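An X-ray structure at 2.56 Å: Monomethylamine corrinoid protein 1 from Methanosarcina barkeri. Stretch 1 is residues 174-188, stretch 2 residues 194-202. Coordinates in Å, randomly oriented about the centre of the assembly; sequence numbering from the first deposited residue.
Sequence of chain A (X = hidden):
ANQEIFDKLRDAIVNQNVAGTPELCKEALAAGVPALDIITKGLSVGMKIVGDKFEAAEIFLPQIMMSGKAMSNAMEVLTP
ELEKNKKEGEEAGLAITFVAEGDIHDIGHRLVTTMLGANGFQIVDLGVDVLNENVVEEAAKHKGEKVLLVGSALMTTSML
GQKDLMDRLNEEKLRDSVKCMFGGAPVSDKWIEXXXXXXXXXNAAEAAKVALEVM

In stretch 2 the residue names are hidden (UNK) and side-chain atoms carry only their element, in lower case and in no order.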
# COMPACT_ATOMS: atom_id res chain seq x y z
N LEU A 174 -2.11 -16.16 19.36
CA LEU A 174 -1.39 -14.89 19.31
C LEU A 174 -2.33 -13.80 18.80
O LEU A 174 -2.08 -12.60 18.99
CB LEU A 174 -0.20 -15.05 18.35
CG LEU A 174 1.01 -14.14 18.51
CD1 LEU A 174 1.61 -14.33 19.89
CD2 LEU A 174 2.04 -14.47 17.44
N ARG A 175 -3.41 -14.23 18.16
CA ARG A 175 -4.43 -13.36 17.59
C ARG A 175 -4.88 -12.18 18.44
O ARG A 175 -4.44 -11.05 18.24
CB ARG A 175 -5.65 -14.20 17.21
CG ARG A 175 -6.80 -13.40 16.62
CD ARG A 175 -6.43 -12.82 15.27
NE ARG A 175 -7.53 -12.05 14.70
CZ ARG A 175 -7.88 -10.83 15.08
NH1 ARG A 175 -7.21 -10.21 16.05
NH2 ARG A 175 -8.91 -10.23 14.51
N ASP A 176 -5.79 -12.46 19.37
CA ASP A 176 -6.37 -11.44 20.24
C ASP A 176 -5.42 -10.38 20.81
O ASP A 176 -5.87 -9.35 21.30
CB ASP A 176 -7.12 -12.14 21.38
CG ASP A 176 -8.10 -13.18 20.86
OD1 ASP A 176 -8.89 -12.87 19.94
OD2 ASP A 176 -8.08 -14.32 21.38
N SER A 177 -4.11 -10.63 20.75
CA SER A 177 -3.15 -9.66 21.26
C SER A 177 -2.72 -8.66 20.18
O SER A 177 -2.04 -7.67 20.48
CB SER A 177 -1.92 -10.38 21.83
OG SER A 177 -1.20 -11.07 20.82
N VAL A 178 -3.11 -8.92 18.93
CA VAL A 178 -2.76 -8.03 17.82
C VAL A 178 -3.96 -7.71 16.92
O VAL A 178 -4.88 -8.52 16.78
CB VAL A 178 -1.65 -8.63 16.93
CG1 VAL A 178 -0.43 -8.96 17.77
CG2 VAL A 178 -2.17 -9.86 16.20
N LYS A 179 -3.94 -6.53 16.32
CA LYS A 179 -5.00 -6.09 15.41
C LYS A 179 -4.54 -6.37 13.98
O LYS A 179 -3.38 -6.16 13.64
CB LYS A 179 -5.26 -4.60 15.64
CG LYS A 179 -3.98 -3.78 15.66
CD LYS A 179 -4.08 -2.51 16.49
CE LYS A 179 -2.73 -1.82 16.52
NZ LYS A 179 -2.67 -0.61 17.38
N CYS A 180 -5.45 -6.86 13.13
CA CYS A 180 -5.11 -7.20 11.75
C CYS A 180 -5.87 -6.42 10.67
O CYS A 180 -7.09 -6.44 10.63
CB CYS A 180 -5.33 -8.69 11.50
SG CYS A 180 -4.24 -9.76 12.46
N MET A 181 -5.12 -5.75 9.80
CA MET A 181 -5.70 -4.98 8.70
C MET A 181 -5.11 -5.45 7.37
O MET A 181 -3.90 -5.35 7.16
CB MET A 181 -5.44 -3.48 8.90
CG MET A 181 -6.04 -2.58 7.81
SD MET A 181 -5.81 -0.79 8.09
CE MET A 181 -4.10 -0.60 7.66
N PHE A 182 -5.95 -5.97 6.49
CA PHE A 182 -5.50 -6.42 5.18
C PHE A 182 -6.03 -5.48 4.10
O PHE A 182 -7.06 -4.84 4.28
CB PHE A 182 -5.98 -7.85 4.90
CG PHE A 182 -5.30 -8.90 5.73
CD1 PHE A 182 -5.89 -9.41 6.88
CD2 PHE A 182 -4.05 -9.40 5.35
CE1 PHE A 182 -5.26 -10.38 7.65
CE2 PHE A 182 -3.40 -10.37 6.11
CZ PHE A 182 -4.01 -10.86 7.26
N GLY A 183 -5.31 -5.38 2.98
CA GLY A 183 -5.74 -4.52 1.90
C GLY A 183 -5.22 -4.99 0.55
O GLY A 183 -4.68 -6.09 0.44
N GLY A 184 -5.39 -4.17 -0.48
CA GLY A 184 -4.90 -4.57 -1.79
C GLY A 184 -5.78 -4.16 -2.96
O GLY A 184 -5.36 -3.37 -3.81
N ALA A 185 -6.98 -4.71 -2.99
CA ALA A 185 -7.97 -4.45 -4.04
C ALA A 185 -8.82 -5.71 -4.12
O ALA A 185 -10.04 -5.64 -4.07
CB ALA A 185 -7.29 -4.19 -5.39
N PRO A 186 -8.18 -6.88 -4.25
CA PRO A 186 -8.98 -8.10 -4.32
C PRO A 186 -9.61 -8.35 -2.95
O PRO A 186 -10.46 -9.23 -2.79
CB PRO A 186 -7.95 -9.17 -4.68
CG PRO A 186 -6.97 -8.41 -5.51
CD PRO A 186 -6.80 -7.15 -4.70
N VAL A 187 -9.18 -7.56 -1.96
CA VAL A 187 -9.70 -7.67 -0.60
C VAL A 187 -10.99 -6.88 -0.47
O VAL A 187 -11.02 -5.66 -0.70
CB VAL A 187 -8.68 -7.11 0.42
CG1 VAL A 187 -9.27 -7.16 1.82
CG2 VAL A 187 -7.40 -7.92 0.36
N SER A 188 -12.06 -7.58 -0.10
CA SER A 188 -13.37 -6.97 0.07
C SER A 188 -13.77 -6.94 1.54
O SER A 188 -13.22 -7.66 2.36
CB SER A 188 -14.41 -7.77 -0.72
OG SER A 188 -14.47 -9.12 -0.26
N UNK A 194 -14.88 -13.03 6.69
CA UNK A 194 -14.88 -14.44 6.34
C UNK A 194 -13.70 -15.09 7.05
O UNK A 194 -13.82 -16.19 7.61
c UNK A 194 -14.75 -14.63 4.83
o UNK A 194 -15.26 -15.14 2.13
c UNK A 194 -15.05 -16.15 2.83
c UNK A 194 -15.16 -16.01 4.34
o UNK A 194 -14.77 -17.27 2.35
N UNK A 195 -12.56 -14.41 7.04
CA UNK A 195 -11.36 -14.91 7.69
C UNK A 195 -11.39 -14.55 9.17
O UNK A 195 -11.27 -15.43 10.03
c UNK A 195 -9.92 -14.90 5.63
c UNK A 195 -10.08 -14.34 7.04
c UNK A 195 -8.87 -12.16 6.50
c UNK A 195 -10.14 -12.81 7.01
N UNK A 196 -11.54 -13.27 9.48
CA UNK A 196 -11.58 -12.83 10.86
C UNK A 196 -10.72 -11.63 11.16
O UNK A 196 -10.28 -11.45 12.30
N UNK A 197 -10.49 -10.79 10.16
CA UNK A 197 -9.66 -9.59 10.31
C UNK A 197 -10.39 -8.47 11.04
O UNK A 197 -11.58 -8.58 11.35
c UNK A 197 -9.20 -9.11 8.95
N UNK A 198 -9.67 -7.38 11.30
CA UNK A 198 -10.23 -6.24 12.01
C UNK A 198 -10.57 -5.05 11.11
O UNK A 198 -11.32 -4.16 11.52
c UNK A 198 -8.92 -6.87 14.08
o UNK A 198 -9.15 -8.04 13.75
c UNK A 198 -9.28 -5.76 13.11
o UNK A 198 -8.40 -6.56 15.18
N UNK A 199 -10.03 -5.03 9.89
CA UNK A 199 -10.31 -3.91 8.99
C UNK A 199 -9.77 -4.03 7.57
O UNK A 199 -9.53 -5.12 7.05
c UNK A 199 -9.82 -2.61 9.62
N UNK A 200 -9.60 -2.86 6.96
CA UNK A 200 -9.08 -2.68 5.61
C UNK A 200 -9.29 -1.23 5.20
O UNK A 200 -10.06 -0.51 5.83
c UNK A 200 -9.81 -3.58 4.58
c UNK A 200 -11.32 -3.45 4.73
o UNK A 200 -9.43 -3.19 3.25
N UNK A 201 -8.59 -0.81 4.16
CA UNK A 201 -8.71 0.55 3.66
C UNK A 201 -8.68 0.49 2.14
O UNK A 201 -8.44 -0.56 1.55
c UNK A 201 -7.57 1.41 4.17
N UNK A 202 -8.94 1.63 1.49
CA UNK A 202 -8.94 1.67 0.04
C UNK A 202 -7.80 2.52 -0.48
O UNK A 202 -7.52 2.52 -1.68
c UNK A 202 -12.79 1.95 -0.46
c UNK A 202 -11.45 1.31 -0.13
c UNK A 202 -10.27 2.21 -0.46
o UNK A 202 -13.63 2.07 0.45
o UNK A 202 -12.99 2.33 -1.64

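Position 194 lies in the last turn of a helix that begins earlier in the chain. Its side chain has three carbons in a row, the third carrying two oxygens. That is a glutamate, E194. It is exposed and makes no contact with stretch 1.

Position 195 has four side-chain carbons and no heteroatom. The chain forks at the first carbon, and one arm is two carbons long. This is isoleucine, I195. Its CD1 lies 4.1 Å from CD1 of F182, an apolar contact.

Position 196 has no side-chain atoms, so it is glycine, G196. It is the first residue to leave the helix, with phi at 134°. A CB here would be jammed against the carbonyl O of the residue before. Its own O accepts a nearly straight hydrogen bond from NH2 of R175, at 2.9 Å.

Position 197 carries one carbon: alanine, A197. Its CB sits at the edge of the F182 ring, 3.9 Å from CD1 of F182.

Position 198 has two carbons, the second bearing two oxygens. The short acid is aspartate, D198. Its OD2 forms a salt bridge with NH2 of R175. D198 OD2 and R175 NH2 are only 2.3 Å apart, which is very short, so the exact distance deserves caution. The backbone N of D198 donates to O of C180 at 2.8 Å.

Position 199 again has a single carbon, so it is alanine, A199. Its CB is 4.2 Å from CG of M181. Its N makes a weak hydrogen bond to O of C180, at 3.3 Å.

Position 200 has one carbon carrying an oxygen and a second carbon. This beta-branched hydroxyl residue is threonine, T200. Its CA makes a CA-H...O contact with O of F182 at 3.2 Å, and its OG1 lies 4.2 Å from CG1 of V187.

Position 201 has one carbon: alanine, A201. It is buried, and its N is 4.3 Å from O of F182.

Position 202 has three carbons, the last with two oxygens: glutamate, E202. Its CA-to-CB bond points away from stretch 1, and the residue does not touch it.

Backbone pairing and side-chain contacts both join the strand around M181 to stretch 2. A single bridge pairs M181 with A199, their CA atoms 4.7 Å apart. O of C180 accepts D198 N and, weakly, A199 N, so stretch 2 lies close beside the strand. F182 packs against I195 and A197. R175, earlier in stretch 1, joins G196 and D198 through one nitrogen, NH2.

Stretch 2 (194-202) EIGADATAE
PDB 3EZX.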